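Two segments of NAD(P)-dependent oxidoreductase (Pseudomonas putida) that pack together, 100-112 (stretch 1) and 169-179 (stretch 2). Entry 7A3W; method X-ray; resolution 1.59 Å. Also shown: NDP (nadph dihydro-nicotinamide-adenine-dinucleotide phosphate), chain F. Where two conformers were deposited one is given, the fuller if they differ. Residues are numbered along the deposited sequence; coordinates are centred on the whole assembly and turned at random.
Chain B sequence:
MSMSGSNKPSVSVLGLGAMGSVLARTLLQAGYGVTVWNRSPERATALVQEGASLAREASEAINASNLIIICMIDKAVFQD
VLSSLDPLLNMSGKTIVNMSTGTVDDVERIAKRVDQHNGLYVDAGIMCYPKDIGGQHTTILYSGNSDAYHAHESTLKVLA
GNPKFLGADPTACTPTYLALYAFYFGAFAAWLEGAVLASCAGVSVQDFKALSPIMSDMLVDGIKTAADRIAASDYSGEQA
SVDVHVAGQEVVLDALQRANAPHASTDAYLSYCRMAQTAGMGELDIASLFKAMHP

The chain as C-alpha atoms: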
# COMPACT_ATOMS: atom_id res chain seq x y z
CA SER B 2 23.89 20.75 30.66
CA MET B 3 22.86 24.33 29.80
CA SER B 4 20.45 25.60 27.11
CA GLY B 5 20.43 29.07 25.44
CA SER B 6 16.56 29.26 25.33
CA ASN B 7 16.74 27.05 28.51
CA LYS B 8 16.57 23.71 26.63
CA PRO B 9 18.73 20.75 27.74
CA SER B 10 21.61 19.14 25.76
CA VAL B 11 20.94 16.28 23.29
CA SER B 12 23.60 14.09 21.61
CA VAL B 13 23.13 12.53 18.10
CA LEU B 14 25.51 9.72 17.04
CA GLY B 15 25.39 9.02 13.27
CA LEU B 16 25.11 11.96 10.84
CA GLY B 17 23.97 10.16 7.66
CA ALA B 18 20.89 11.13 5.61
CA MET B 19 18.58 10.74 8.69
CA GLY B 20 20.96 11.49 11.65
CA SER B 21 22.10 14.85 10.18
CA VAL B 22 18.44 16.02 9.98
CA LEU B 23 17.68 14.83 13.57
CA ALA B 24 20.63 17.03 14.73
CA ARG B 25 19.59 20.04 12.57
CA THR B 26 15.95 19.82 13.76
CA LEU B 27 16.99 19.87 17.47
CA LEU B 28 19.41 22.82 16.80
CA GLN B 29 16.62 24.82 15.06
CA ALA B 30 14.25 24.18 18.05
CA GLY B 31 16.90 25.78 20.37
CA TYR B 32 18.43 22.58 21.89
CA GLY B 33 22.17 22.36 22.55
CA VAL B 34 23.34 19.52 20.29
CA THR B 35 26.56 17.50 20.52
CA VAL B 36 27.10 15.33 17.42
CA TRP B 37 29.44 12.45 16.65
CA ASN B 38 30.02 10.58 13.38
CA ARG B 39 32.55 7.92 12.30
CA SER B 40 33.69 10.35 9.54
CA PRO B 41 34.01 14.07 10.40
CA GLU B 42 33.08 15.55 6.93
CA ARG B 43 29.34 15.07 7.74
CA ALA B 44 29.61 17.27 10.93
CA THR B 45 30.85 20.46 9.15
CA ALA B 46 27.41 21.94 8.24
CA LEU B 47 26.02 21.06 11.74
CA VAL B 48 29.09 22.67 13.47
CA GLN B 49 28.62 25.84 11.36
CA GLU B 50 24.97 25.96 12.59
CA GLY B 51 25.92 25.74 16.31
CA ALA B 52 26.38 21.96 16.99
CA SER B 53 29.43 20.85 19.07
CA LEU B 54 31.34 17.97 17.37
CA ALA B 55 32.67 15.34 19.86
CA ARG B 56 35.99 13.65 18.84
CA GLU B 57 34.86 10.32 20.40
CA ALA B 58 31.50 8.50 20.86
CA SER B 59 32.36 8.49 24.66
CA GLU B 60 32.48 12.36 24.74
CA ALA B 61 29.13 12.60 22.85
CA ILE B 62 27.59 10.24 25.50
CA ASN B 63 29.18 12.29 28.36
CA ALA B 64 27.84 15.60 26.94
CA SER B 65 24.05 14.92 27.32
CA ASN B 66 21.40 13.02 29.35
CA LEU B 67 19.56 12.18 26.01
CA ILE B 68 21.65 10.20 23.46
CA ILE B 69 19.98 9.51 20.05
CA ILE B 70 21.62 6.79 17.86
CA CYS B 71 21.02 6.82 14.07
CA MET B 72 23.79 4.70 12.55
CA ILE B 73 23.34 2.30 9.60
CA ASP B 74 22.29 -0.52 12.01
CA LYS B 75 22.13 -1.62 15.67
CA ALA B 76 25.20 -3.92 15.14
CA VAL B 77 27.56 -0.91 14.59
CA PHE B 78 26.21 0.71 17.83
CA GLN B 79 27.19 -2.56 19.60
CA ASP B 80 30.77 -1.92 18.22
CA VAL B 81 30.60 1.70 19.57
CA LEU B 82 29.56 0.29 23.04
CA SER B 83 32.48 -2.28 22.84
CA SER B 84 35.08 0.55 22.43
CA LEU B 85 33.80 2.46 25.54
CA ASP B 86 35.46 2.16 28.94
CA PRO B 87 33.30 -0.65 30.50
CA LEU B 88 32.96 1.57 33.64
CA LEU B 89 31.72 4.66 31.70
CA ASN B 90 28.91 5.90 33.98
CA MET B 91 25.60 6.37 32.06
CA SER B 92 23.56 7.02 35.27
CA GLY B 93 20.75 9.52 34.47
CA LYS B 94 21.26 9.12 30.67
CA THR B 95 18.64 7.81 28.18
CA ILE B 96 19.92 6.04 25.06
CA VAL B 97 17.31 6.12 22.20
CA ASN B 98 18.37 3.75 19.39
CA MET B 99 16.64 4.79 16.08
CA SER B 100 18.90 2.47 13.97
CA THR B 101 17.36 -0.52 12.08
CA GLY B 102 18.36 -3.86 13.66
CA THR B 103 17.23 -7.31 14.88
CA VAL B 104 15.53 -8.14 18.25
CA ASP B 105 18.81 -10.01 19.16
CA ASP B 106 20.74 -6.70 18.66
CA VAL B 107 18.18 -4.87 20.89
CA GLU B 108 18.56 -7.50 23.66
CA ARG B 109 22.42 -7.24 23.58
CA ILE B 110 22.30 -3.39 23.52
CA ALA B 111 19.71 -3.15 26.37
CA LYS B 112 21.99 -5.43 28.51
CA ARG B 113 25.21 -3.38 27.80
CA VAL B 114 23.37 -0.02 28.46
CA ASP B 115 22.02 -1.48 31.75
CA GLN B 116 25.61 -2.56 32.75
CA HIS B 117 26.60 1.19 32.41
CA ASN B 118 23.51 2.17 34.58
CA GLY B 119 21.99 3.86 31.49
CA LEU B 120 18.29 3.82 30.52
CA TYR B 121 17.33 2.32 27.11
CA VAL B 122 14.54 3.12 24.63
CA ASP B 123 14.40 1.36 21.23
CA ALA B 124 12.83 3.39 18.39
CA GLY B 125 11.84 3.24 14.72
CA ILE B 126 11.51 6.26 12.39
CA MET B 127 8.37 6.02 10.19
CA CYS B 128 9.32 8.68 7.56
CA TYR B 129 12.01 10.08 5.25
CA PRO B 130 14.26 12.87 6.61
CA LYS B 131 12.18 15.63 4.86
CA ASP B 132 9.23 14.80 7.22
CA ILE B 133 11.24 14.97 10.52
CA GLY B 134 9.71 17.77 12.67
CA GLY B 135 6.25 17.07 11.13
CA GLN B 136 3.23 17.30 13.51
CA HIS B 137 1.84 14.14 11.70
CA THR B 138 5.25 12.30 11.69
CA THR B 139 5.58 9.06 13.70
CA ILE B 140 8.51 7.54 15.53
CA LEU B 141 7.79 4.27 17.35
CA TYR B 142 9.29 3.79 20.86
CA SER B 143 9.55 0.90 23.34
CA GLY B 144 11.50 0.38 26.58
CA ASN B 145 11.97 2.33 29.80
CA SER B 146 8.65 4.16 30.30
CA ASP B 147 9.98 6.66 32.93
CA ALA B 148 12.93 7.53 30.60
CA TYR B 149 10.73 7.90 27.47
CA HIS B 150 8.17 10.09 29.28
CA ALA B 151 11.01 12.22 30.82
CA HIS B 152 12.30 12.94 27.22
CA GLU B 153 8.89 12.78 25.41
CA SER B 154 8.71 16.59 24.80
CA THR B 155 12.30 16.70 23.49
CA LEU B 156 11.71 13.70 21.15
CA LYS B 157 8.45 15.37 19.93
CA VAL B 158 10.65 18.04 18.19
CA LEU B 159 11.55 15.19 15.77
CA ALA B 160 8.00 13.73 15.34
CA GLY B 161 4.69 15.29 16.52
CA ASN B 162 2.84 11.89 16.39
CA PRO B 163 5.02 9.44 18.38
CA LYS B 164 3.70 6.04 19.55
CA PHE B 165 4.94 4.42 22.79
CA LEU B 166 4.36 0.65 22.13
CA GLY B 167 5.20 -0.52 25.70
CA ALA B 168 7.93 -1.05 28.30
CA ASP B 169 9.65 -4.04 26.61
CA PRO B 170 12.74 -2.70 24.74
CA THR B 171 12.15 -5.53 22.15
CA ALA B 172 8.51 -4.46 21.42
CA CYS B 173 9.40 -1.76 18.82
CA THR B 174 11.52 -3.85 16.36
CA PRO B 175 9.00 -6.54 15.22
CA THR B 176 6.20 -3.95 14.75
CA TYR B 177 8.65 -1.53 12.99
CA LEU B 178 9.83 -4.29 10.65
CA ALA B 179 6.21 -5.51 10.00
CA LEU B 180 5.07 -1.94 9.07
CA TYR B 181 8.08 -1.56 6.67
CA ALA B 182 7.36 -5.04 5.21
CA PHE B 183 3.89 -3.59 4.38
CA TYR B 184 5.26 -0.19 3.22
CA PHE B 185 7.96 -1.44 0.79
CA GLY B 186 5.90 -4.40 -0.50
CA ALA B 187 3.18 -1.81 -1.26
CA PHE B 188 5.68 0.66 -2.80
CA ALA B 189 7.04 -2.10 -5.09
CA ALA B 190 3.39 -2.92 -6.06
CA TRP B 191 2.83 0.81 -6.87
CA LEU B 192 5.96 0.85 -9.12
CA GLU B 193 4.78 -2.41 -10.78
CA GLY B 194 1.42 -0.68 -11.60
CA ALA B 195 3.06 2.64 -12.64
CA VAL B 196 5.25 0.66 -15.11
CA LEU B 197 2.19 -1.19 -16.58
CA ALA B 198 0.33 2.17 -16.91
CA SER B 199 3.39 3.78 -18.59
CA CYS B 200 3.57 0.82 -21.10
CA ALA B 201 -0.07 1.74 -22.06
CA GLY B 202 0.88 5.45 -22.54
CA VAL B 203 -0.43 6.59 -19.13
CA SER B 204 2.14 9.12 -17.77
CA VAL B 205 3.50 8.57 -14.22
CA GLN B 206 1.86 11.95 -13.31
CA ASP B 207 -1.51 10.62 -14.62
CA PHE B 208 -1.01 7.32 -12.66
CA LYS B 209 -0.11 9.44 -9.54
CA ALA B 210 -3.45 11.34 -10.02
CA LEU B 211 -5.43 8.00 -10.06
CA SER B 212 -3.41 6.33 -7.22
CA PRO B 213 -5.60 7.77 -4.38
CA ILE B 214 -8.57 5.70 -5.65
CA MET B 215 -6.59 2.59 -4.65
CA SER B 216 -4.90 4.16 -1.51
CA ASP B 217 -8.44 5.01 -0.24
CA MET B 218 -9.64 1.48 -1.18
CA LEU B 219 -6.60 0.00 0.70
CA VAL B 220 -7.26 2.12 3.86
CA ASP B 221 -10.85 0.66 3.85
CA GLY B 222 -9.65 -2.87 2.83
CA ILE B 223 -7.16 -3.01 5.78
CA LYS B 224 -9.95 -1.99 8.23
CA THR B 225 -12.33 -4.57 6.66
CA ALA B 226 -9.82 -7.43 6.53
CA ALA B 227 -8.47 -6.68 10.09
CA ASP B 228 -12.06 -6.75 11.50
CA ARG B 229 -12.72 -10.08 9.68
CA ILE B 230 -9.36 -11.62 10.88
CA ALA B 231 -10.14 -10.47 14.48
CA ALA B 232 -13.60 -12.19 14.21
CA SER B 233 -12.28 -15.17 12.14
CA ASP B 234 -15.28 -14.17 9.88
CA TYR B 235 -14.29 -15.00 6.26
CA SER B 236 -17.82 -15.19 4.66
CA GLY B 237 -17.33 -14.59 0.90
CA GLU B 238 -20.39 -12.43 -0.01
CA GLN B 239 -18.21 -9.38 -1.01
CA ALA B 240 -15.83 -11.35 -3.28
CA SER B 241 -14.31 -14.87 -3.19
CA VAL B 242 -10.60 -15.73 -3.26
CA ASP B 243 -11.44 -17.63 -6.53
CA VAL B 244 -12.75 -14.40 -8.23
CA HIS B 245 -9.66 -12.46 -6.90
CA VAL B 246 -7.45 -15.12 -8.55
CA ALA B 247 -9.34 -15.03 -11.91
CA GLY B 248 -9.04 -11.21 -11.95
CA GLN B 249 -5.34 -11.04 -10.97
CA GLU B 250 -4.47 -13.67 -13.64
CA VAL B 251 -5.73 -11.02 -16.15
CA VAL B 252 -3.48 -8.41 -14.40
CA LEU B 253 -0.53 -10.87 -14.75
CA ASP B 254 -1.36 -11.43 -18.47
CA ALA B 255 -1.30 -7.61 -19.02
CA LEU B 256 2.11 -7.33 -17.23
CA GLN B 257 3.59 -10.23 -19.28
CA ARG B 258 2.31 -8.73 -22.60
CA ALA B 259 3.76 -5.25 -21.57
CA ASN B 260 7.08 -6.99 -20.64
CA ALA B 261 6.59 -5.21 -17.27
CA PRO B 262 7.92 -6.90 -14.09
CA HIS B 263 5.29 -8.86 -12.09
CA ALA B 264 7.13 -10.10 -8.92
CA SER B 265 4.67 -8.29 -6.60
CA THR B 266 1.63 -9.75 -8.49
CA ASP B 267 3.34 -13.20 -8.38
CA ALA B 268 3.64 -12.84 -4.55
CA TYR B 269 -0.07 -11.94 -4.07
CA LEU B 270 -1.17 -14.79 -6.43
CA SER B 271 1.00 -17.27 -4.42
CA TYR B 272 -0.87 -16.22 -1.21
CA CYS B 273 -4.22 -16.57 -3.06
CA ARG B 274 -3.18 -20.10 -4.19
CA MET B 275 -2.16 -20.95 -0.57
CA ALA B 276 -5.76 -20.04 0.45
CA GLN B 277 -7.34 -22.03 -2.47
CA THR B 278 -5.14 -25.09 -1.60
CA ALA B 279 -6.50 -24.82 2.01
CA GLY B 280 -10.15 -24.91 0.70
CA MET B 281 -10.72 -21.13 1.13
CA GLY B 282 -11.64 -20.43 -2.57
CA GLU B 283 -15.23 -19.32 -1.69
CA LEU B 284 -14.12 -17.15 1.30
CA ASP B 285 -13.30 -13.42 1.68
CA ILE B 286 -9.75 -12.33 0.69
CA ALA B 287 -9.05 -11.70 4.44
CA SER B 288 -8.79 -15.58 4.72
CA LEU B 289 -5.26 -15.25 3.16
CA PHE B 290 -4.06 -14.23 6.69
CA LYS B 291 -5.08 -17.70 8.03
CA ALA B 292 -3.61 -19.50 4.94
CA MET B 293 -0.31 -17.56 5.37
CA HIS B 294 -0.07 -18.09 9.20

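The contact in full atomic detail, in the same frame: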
# COMPACT_ATOMS: atom_id res chain seq x y z
N SER B 100 18.23 3.24 15.05
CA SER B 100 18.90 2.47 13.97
C SER B 100 18.12 1.16 13.74
O SER B 100 17.63 0.57 14.70
CB SER B 100 20.34 2.23 14.33
OG SER B 100 20.79 0.97 13.87
N THR B 101 17.96 0.77 12.48
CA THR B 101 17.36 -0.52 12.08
C THR B 101 18.24 -1.67 12.56
O THR B 101 19.46 -1.57 12.45
CB THR B 101 17.18 -0.62 10.56
OG1 THR B 101 16.31 0.44 10.16
CG2 THR B 101 16.64 -1.96 10.13
N GLY B 102 17.62 -2.72 13.10
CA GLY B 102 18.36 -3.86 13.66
C GLY B 102 17.44 -4.94 14.13
O GLY B 102 16.23 -4.76 14.09
N THR B 103 18.00 -6.10 14.49
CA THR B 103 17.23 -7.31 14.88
C THR B 103 16.88 -7.25 16.37
O THR B 103 17.49 -6.44 17.10
CB THR B 103 18.02 -8.58 14.58
OG1 THR B 103 17.18 -9.70 14.85
CG2 THR B 103 19.24 -8.72 15.45
N VAL B 104 15.93 -8.08 16.81
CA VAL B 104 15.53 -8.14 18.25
C VAL B 104 16.73 -8.63 19.07
O VAL B 104 16.88 -8.15 20.21
CB VAL B 104 14.28 -9.02 18.46
CG1 VAL B 104 14.06 -9.98 17.32
CG2 VAL B 104 14.32 -9.75 19.79
N ASP B 105 17.56 -9.52 18.51
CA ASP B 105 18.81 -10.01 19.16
C ASP B 105 19.76 -8.83 19.44
O ASP B 105 20.31 -8.75 20.56
CB ASP B 105 19.49 -11.09 18.30
CG ASP B 105 18.72 -12.39 18.16
OD1 ASP B 105 17.53 -12.43 18.51
OD2 ASP B 105 19.33 -13.40 17.71
N ASP B 106 19.93 -7.92 18.48
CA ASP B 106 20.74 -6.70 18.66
C ASP B 106 20.17 -5.89 19.82
O ASP B 106 20.95 -5.41 20.65
CB ASP B 106 20.73 -5.77 17.44
CG ASP B 106 21.42 -6.30 16.20
OD1 ASP B 106 22.41 -7.00 16.34
OD2 ASP B 106 20.94 -5.97 15.08
N VAL B 107 18.85 -5.73 19.87
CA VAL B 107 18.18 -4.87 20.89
C VAL B 107 18.47 -5.47 22.26
O VAL B 107 18.81 -4.73 23.18
CB VAL B 107 16.67 -4.79 20.63
CG1 VAL B 107 15.94 -4.15 21.80
CG2 VAL B 107 16.37 -4.10 19.31
N GLU B 108 18.36 -6.80 22.37
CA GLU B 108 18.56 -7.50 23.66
C GLU B 108 19.99 -7.26 24.14
O GLU B 108 20.18 -6.90 25.32
CB GLU B 108 18.19 -8.97 23.55
CG GLU B 108 16.68 -9.18 23.55
CD GLU B 108 16.17 -10.60 23.55
OE1 GLU B 108 16.88 -11.51 23.06
OE2 GLU B 108 15.05 -10.79 24.06
N ARG B 109 20.98 -7.45 23.26
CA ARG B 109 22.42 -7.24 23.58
C ARG B 109 22.65 -5.79 24.00
O ARG B 109 23.32 -5.56 25.03
CB ARG B 109 23.30 -7.63 22.39
CG ARG B 109 23.36 -9.13 22.14
CD ARG B 109 24.45 -9.52 21.16
NE ARG B 109 24.58 -10.96 21.07
N ILE B 110 22.09 -4.84 23.25
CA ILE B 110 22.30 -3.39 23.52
C ILE B 110 21.66 -3.03 24.86
O ILE B 110 22.35 -2.38 25.66
CB ILE B 110 21.79 -2.53 22.37
CG1 ILE B 110 22.67 -2.73 21.14
CG2 ILE B 110 21.73 -1.07 22.77
CD1 ILE B 110 22.02 -2.28 19.85
N ALA B 111 20.43 -3.47 25.11
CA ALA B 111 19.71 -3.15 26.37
C ALA B 111 20.55 -3.63 27.57
O ALA B 111 20.62 -2.91 28.57
CB ALA B 111 18.33 -3.75 26.38
N LYS B 112 21.18 -4.80 27.45
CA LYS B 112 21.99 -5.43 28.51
C LYS B 112 23.22 -4.54 28.76
O LYS B 112 23.42 -4.12 29.91
CB LYS B 112 22.36 -6.85 28.07
CG LYS B 112 23.12 -7.69 29.08
CD LYS B 112 23.96 -8.79 28.44
N ASP B 169 8.64 -3.03 27.01
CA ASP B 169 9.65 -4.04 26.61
C ASP B 169 10.55 -3.40 25.55
O ASP B 169 10.07 -3.02 24.50
CB ASP B 169 9.00 -5.31 26.12
CG ASP B 169 9.96 -6.46 25.89
OD1 ASP B 169 11.17 -6.21 25.69
OD2 ASP B 169 9.49 -7.59 25.98
N PRO B 170 11.86 -3.26 25.77
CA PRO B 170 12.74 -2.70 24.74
C PRO B 170 12.61 -3.43 23.39
O PRO B 170 12.78 -2.78 22.37
CB PRO B 170 14.15 -2.87 25.33
CG PRO B 170 14.00 -3.78 26.52
CD PRO B 170 12.58 -3.59 27.01
N THR B 171 12.25 -4.72 23.39
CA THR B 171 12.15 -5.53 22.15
C THR B 171 10.79 -5.35 21.47
O THR B 171 10.62 -5.93 20.40
CB THR B 171 12.41 -7.03 22.39
OG1 THR B 171 11.42 -7.54 23.27
CG2 THR B 171 13.80 -7.32 22.92
N ALA B 172 9.87 -4.54 21.99
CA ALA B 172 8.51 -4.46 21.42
C ALA B 172 8.57 -3.71 20.08
O ALA B 172 7.83 -4.09 19.14
CB ALA B 172 7.57 -3.78 22.39
N CYS B 173 9.42 -2.68 19.97
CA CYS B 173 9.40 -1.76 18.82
C CYS B 173 9.79 -2.52 17.54
O CYS B 173 9.08 -2.37 16.49
CB CYS B 173 10.32 -0.56 19.08
SG CYS B 173 10.49 0.51 17.65
N THR B 174 10.88 -3.27 17.58
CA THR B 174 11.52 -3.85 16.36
C THR B 174 10.54 -4.69 15.55
O THR B 174 10.46 -4.51 14.33
CB THR B 174 12.83 -4.57 16.71
OG1 THR B 174 13.77 -3.53 16.87
CG2 THR B 174 13.31 -5.51 15.62
N PRO B 175 9.83 -5.71 16.09
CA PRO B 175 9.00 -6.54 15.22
C PRO B 175 7.88 -5.75 14.54
O PRO B 175 7.59 -5.98 13.38
CB PRO B 175 8.49 -7.65 16.16
CG PRO B 175 9.53 -7.67 17.27
CD PRO B 175 9.88 -6.21 17.48
N THR B 176 7.27 -4.82 15.27
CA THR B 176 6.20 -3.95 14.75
C THR B 176 6.77 -3.04 13.65
O THR B 176 6.17 -2.95 12.58
CB THR B 176 5.56 -3.19 15.91
OG1 THR B 176 4.87 -4.18 16.67
CG2 THR B 176 4.61 -2.09 15.47
N TYR B 177 7.90 -2.40 13.93
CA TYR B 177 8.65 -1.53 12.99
C TYR B 177 8.93 -2.30 11.71
O TYR B 177 8.62 -1.82 10.62
CB TYR B 177 9.92 -1.05 13.68
CG TYR B 177 10.99 -0.40 12.85
CD1 TYR B 177 10.91 0.94 12.53
CD2 TYR B 177 12.14 -1.09 12.49
CE1 TYR B 177 11.93 1.59 11.84
CE2 TYR B 177 13.15 -0.47 11.76
CZ TYR B 177 13.06 0.88 11.46
OH TYR B 177 14.04 1.55 10.78
N LEU B 178 9.47 -3.51 11.84
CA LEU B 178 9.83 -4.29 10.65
C LEU B 178 8.57 -4.75 9.89
O LEU B 178 8.58 -4.74 8.63
CB LEU B 178 10.71 -5.46 11.08
CG LEU B 178 12.08 -5.12 11.67
CD1 LEU B 178 12.79 -6.41 12.08
CD2 LEU B 178 12.97 -4.33 10.72
N ALA B 179 7.49 -5.08 10.61
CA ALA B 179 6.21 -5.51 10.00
C ALA B 179 5.60 -4.34 9.21
O ALA B 179 5.17 -4.54 8.08
CB ALA B 179 5.26 -6.02 11.07
PA NDP F . 23.26 6.61 5.87
O1A NDP F . 23.03 7.98 5.30
O2A NDP F . 23.92 5.51 5.07
O5B NDP F . 24.10 6.82 7.22
C5B NDP F . 24.70 5.69 7.89
C4B NDP F . 25.34 6.22 9.14
O4B NDP F . 25.94 5.12 9.88
C3B NDP F . 26.46 7.24 8.93
O3B NDP F . 26.47 8.11 10.04
C2B NDP F . 27.68 6.33 8.89
O2B NDP F . 28.95 6.92 9.20
C1B NDP F . 27.30 5.42 10.05
N9A NDP F . 28.07 4.18 10.07
C8A NDP F . 28.11 3.17 9.15
N7A NDP F . 28.93 2.20 9.50
C5A NDP F . 29.41 2.59 10.74
C6A NDP F . 30.31 2.00 11.64
N6A NDP F . 30.90 0.81 11.44
N1A NDP F . 30.58 2.66 12.78
C2A NDP F . 30.00 3.85 13.00
N3A NDP F . 29.15 4.51 12.23
C4A NDP F . 28.90 3.82 11.10
O3 NDP F . 21.94 5.97 6.51
PN NDP F . 20.61 6.76 6.98
O1N NDP F . 19.77 6.85 5.76
O2N NDP F . 20.98 8.04 7.68
O5D NDP F . 19.96 5.68 7.93
C5D NDP F . 20.35 5.49 9.31
C4D NDP F . 19.38 4.54 9.95
O4D NDP F . 18.05 5.13 9.98
C3D NDP F . 19.23 3.17 9.27
O3D NDP F . 19.25 2.14 10.26
C2D NDP F . 17.92 3.31 8.51
O2D NDP F . 17.32 2.04 8.27
C1D NDP F . 17.12 4.24 9.42
N1N NDP F . 16.10 5.06 8.69
C2N NDP F . 16.42 5.90 7.65
C3N NDP F . 15.45 6.52 6.89
C7N NDP F . 15.76 7.43 5.75
O7N NDP F . 14.82 7.82 5.06
N7N NDP F . 16.99 7.85 5.52
C4N NDP F . 14.03 6.33 7.25
C5N NDP F . 13.80 5.45 8.37
C6N NDP F . 14.78 4.96 9.09
P2B NDP F . 29.73 7.61 7.97
O1X NDP F . 29.71 6.56 6.86
O2X NDP F . 29.08 8.94 7.66
O3X NDP F . 31.09 7.75 8.61
O HOH W 1 14.82 -2.18 14.07

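Stretch 1 runs as an extended loop from Ser100 to Thr103 and then enters a helix at Val104 that continues beyond Lys112. Stretch 2 opens at Asp169 and goes over into a helix that includes Cys173 to Ala179 and continues onward. The two backbones come nearest at Val104 and Thr171, whose CA atoms are 5.8 Å apart, so the start of the first helix lies close to the opening part of stretch 2. Touching residues are at least 59 positions apart in sequence, and the contact buries 467 Å² summed over both sides.

Each backbone is braced locally. Thr103 occupies the N-cap position of its helix: its carbonyl O accepts from Val107 N at 3.2 Å, while its own N donates to Asp106 OD2 at 3.0 Å with an N-H...acceptor angle of 162°. An ideal CB on Gly102 would be crowded by the same oxygen, Asp106 OD2, at 3.1 Å. In stretch 2, Asp169 OD1 accepts two bonds from one residue, from Thr171 N at 2.9 Å (163°) and from Thr171 OG1 at 2.8 Å. With its hydroxyl thus engaged, and chi1 at 62° (p), Thr171 presents its methyl to the other stretch.

That methyl is the meeting point of three residues of the first helix. Thr171 CG2 lies 4.0 Å from Val104 CG2, 4.0 Å from Val107 CG1 and 3.5 Å from Glu108 CG. The closest Glu108 atom is an aliphatic carbon, so this is van der Waals packing, and no hydrogen bond or salt bridge accompanies it. Spacings of three and four residues place these side chains along one flank of the helix. Val107, whose CA-to-CB bond points toward stretch 2, extends the apolar patch: its CG1 is 4.2 Å from Pro170 CB, and one turn later Ala111 CB is 4.3 Å from Pro170 CG.

Thr174 packs against the start of the helix and the loop before it. Its CG2 sits 3.4 Å from Gly102 O and 3.9 Å from Val104 N, while its OG1 is 3.6 Å from Val107 CG2. Water 1 bridges the backbone of Gly102 and the side chain of Thr174, accepting from Gly102 N at 3.0 Å and hydrogen bonding to Thr174 OG1 at 3.3 Å. Leu178 adds a looser apolar contact, with CD2 4.4 Å from Thr101 CG2.

The one direct hydrogen bond across the stretches joins Thr101 OG1 and Tyr177 OH at 2.6 Å. Either hydroxyl could be the donor. Thr101 OG1 lies at the edge of the Tyr177 ring, near its plane, where the phenol proton and the in-plane lone pair are directed. The same Thr101 OG1 hydrogen bonds to NDP O2D at 2.7 Å, and Thr101 N donates to NDP O3D at 2.9 Å (163°). Thr101 therefore links Tyr177 to a ribose of the NADPH, coupling this packing to the cofactor that the oxidoreductase uses.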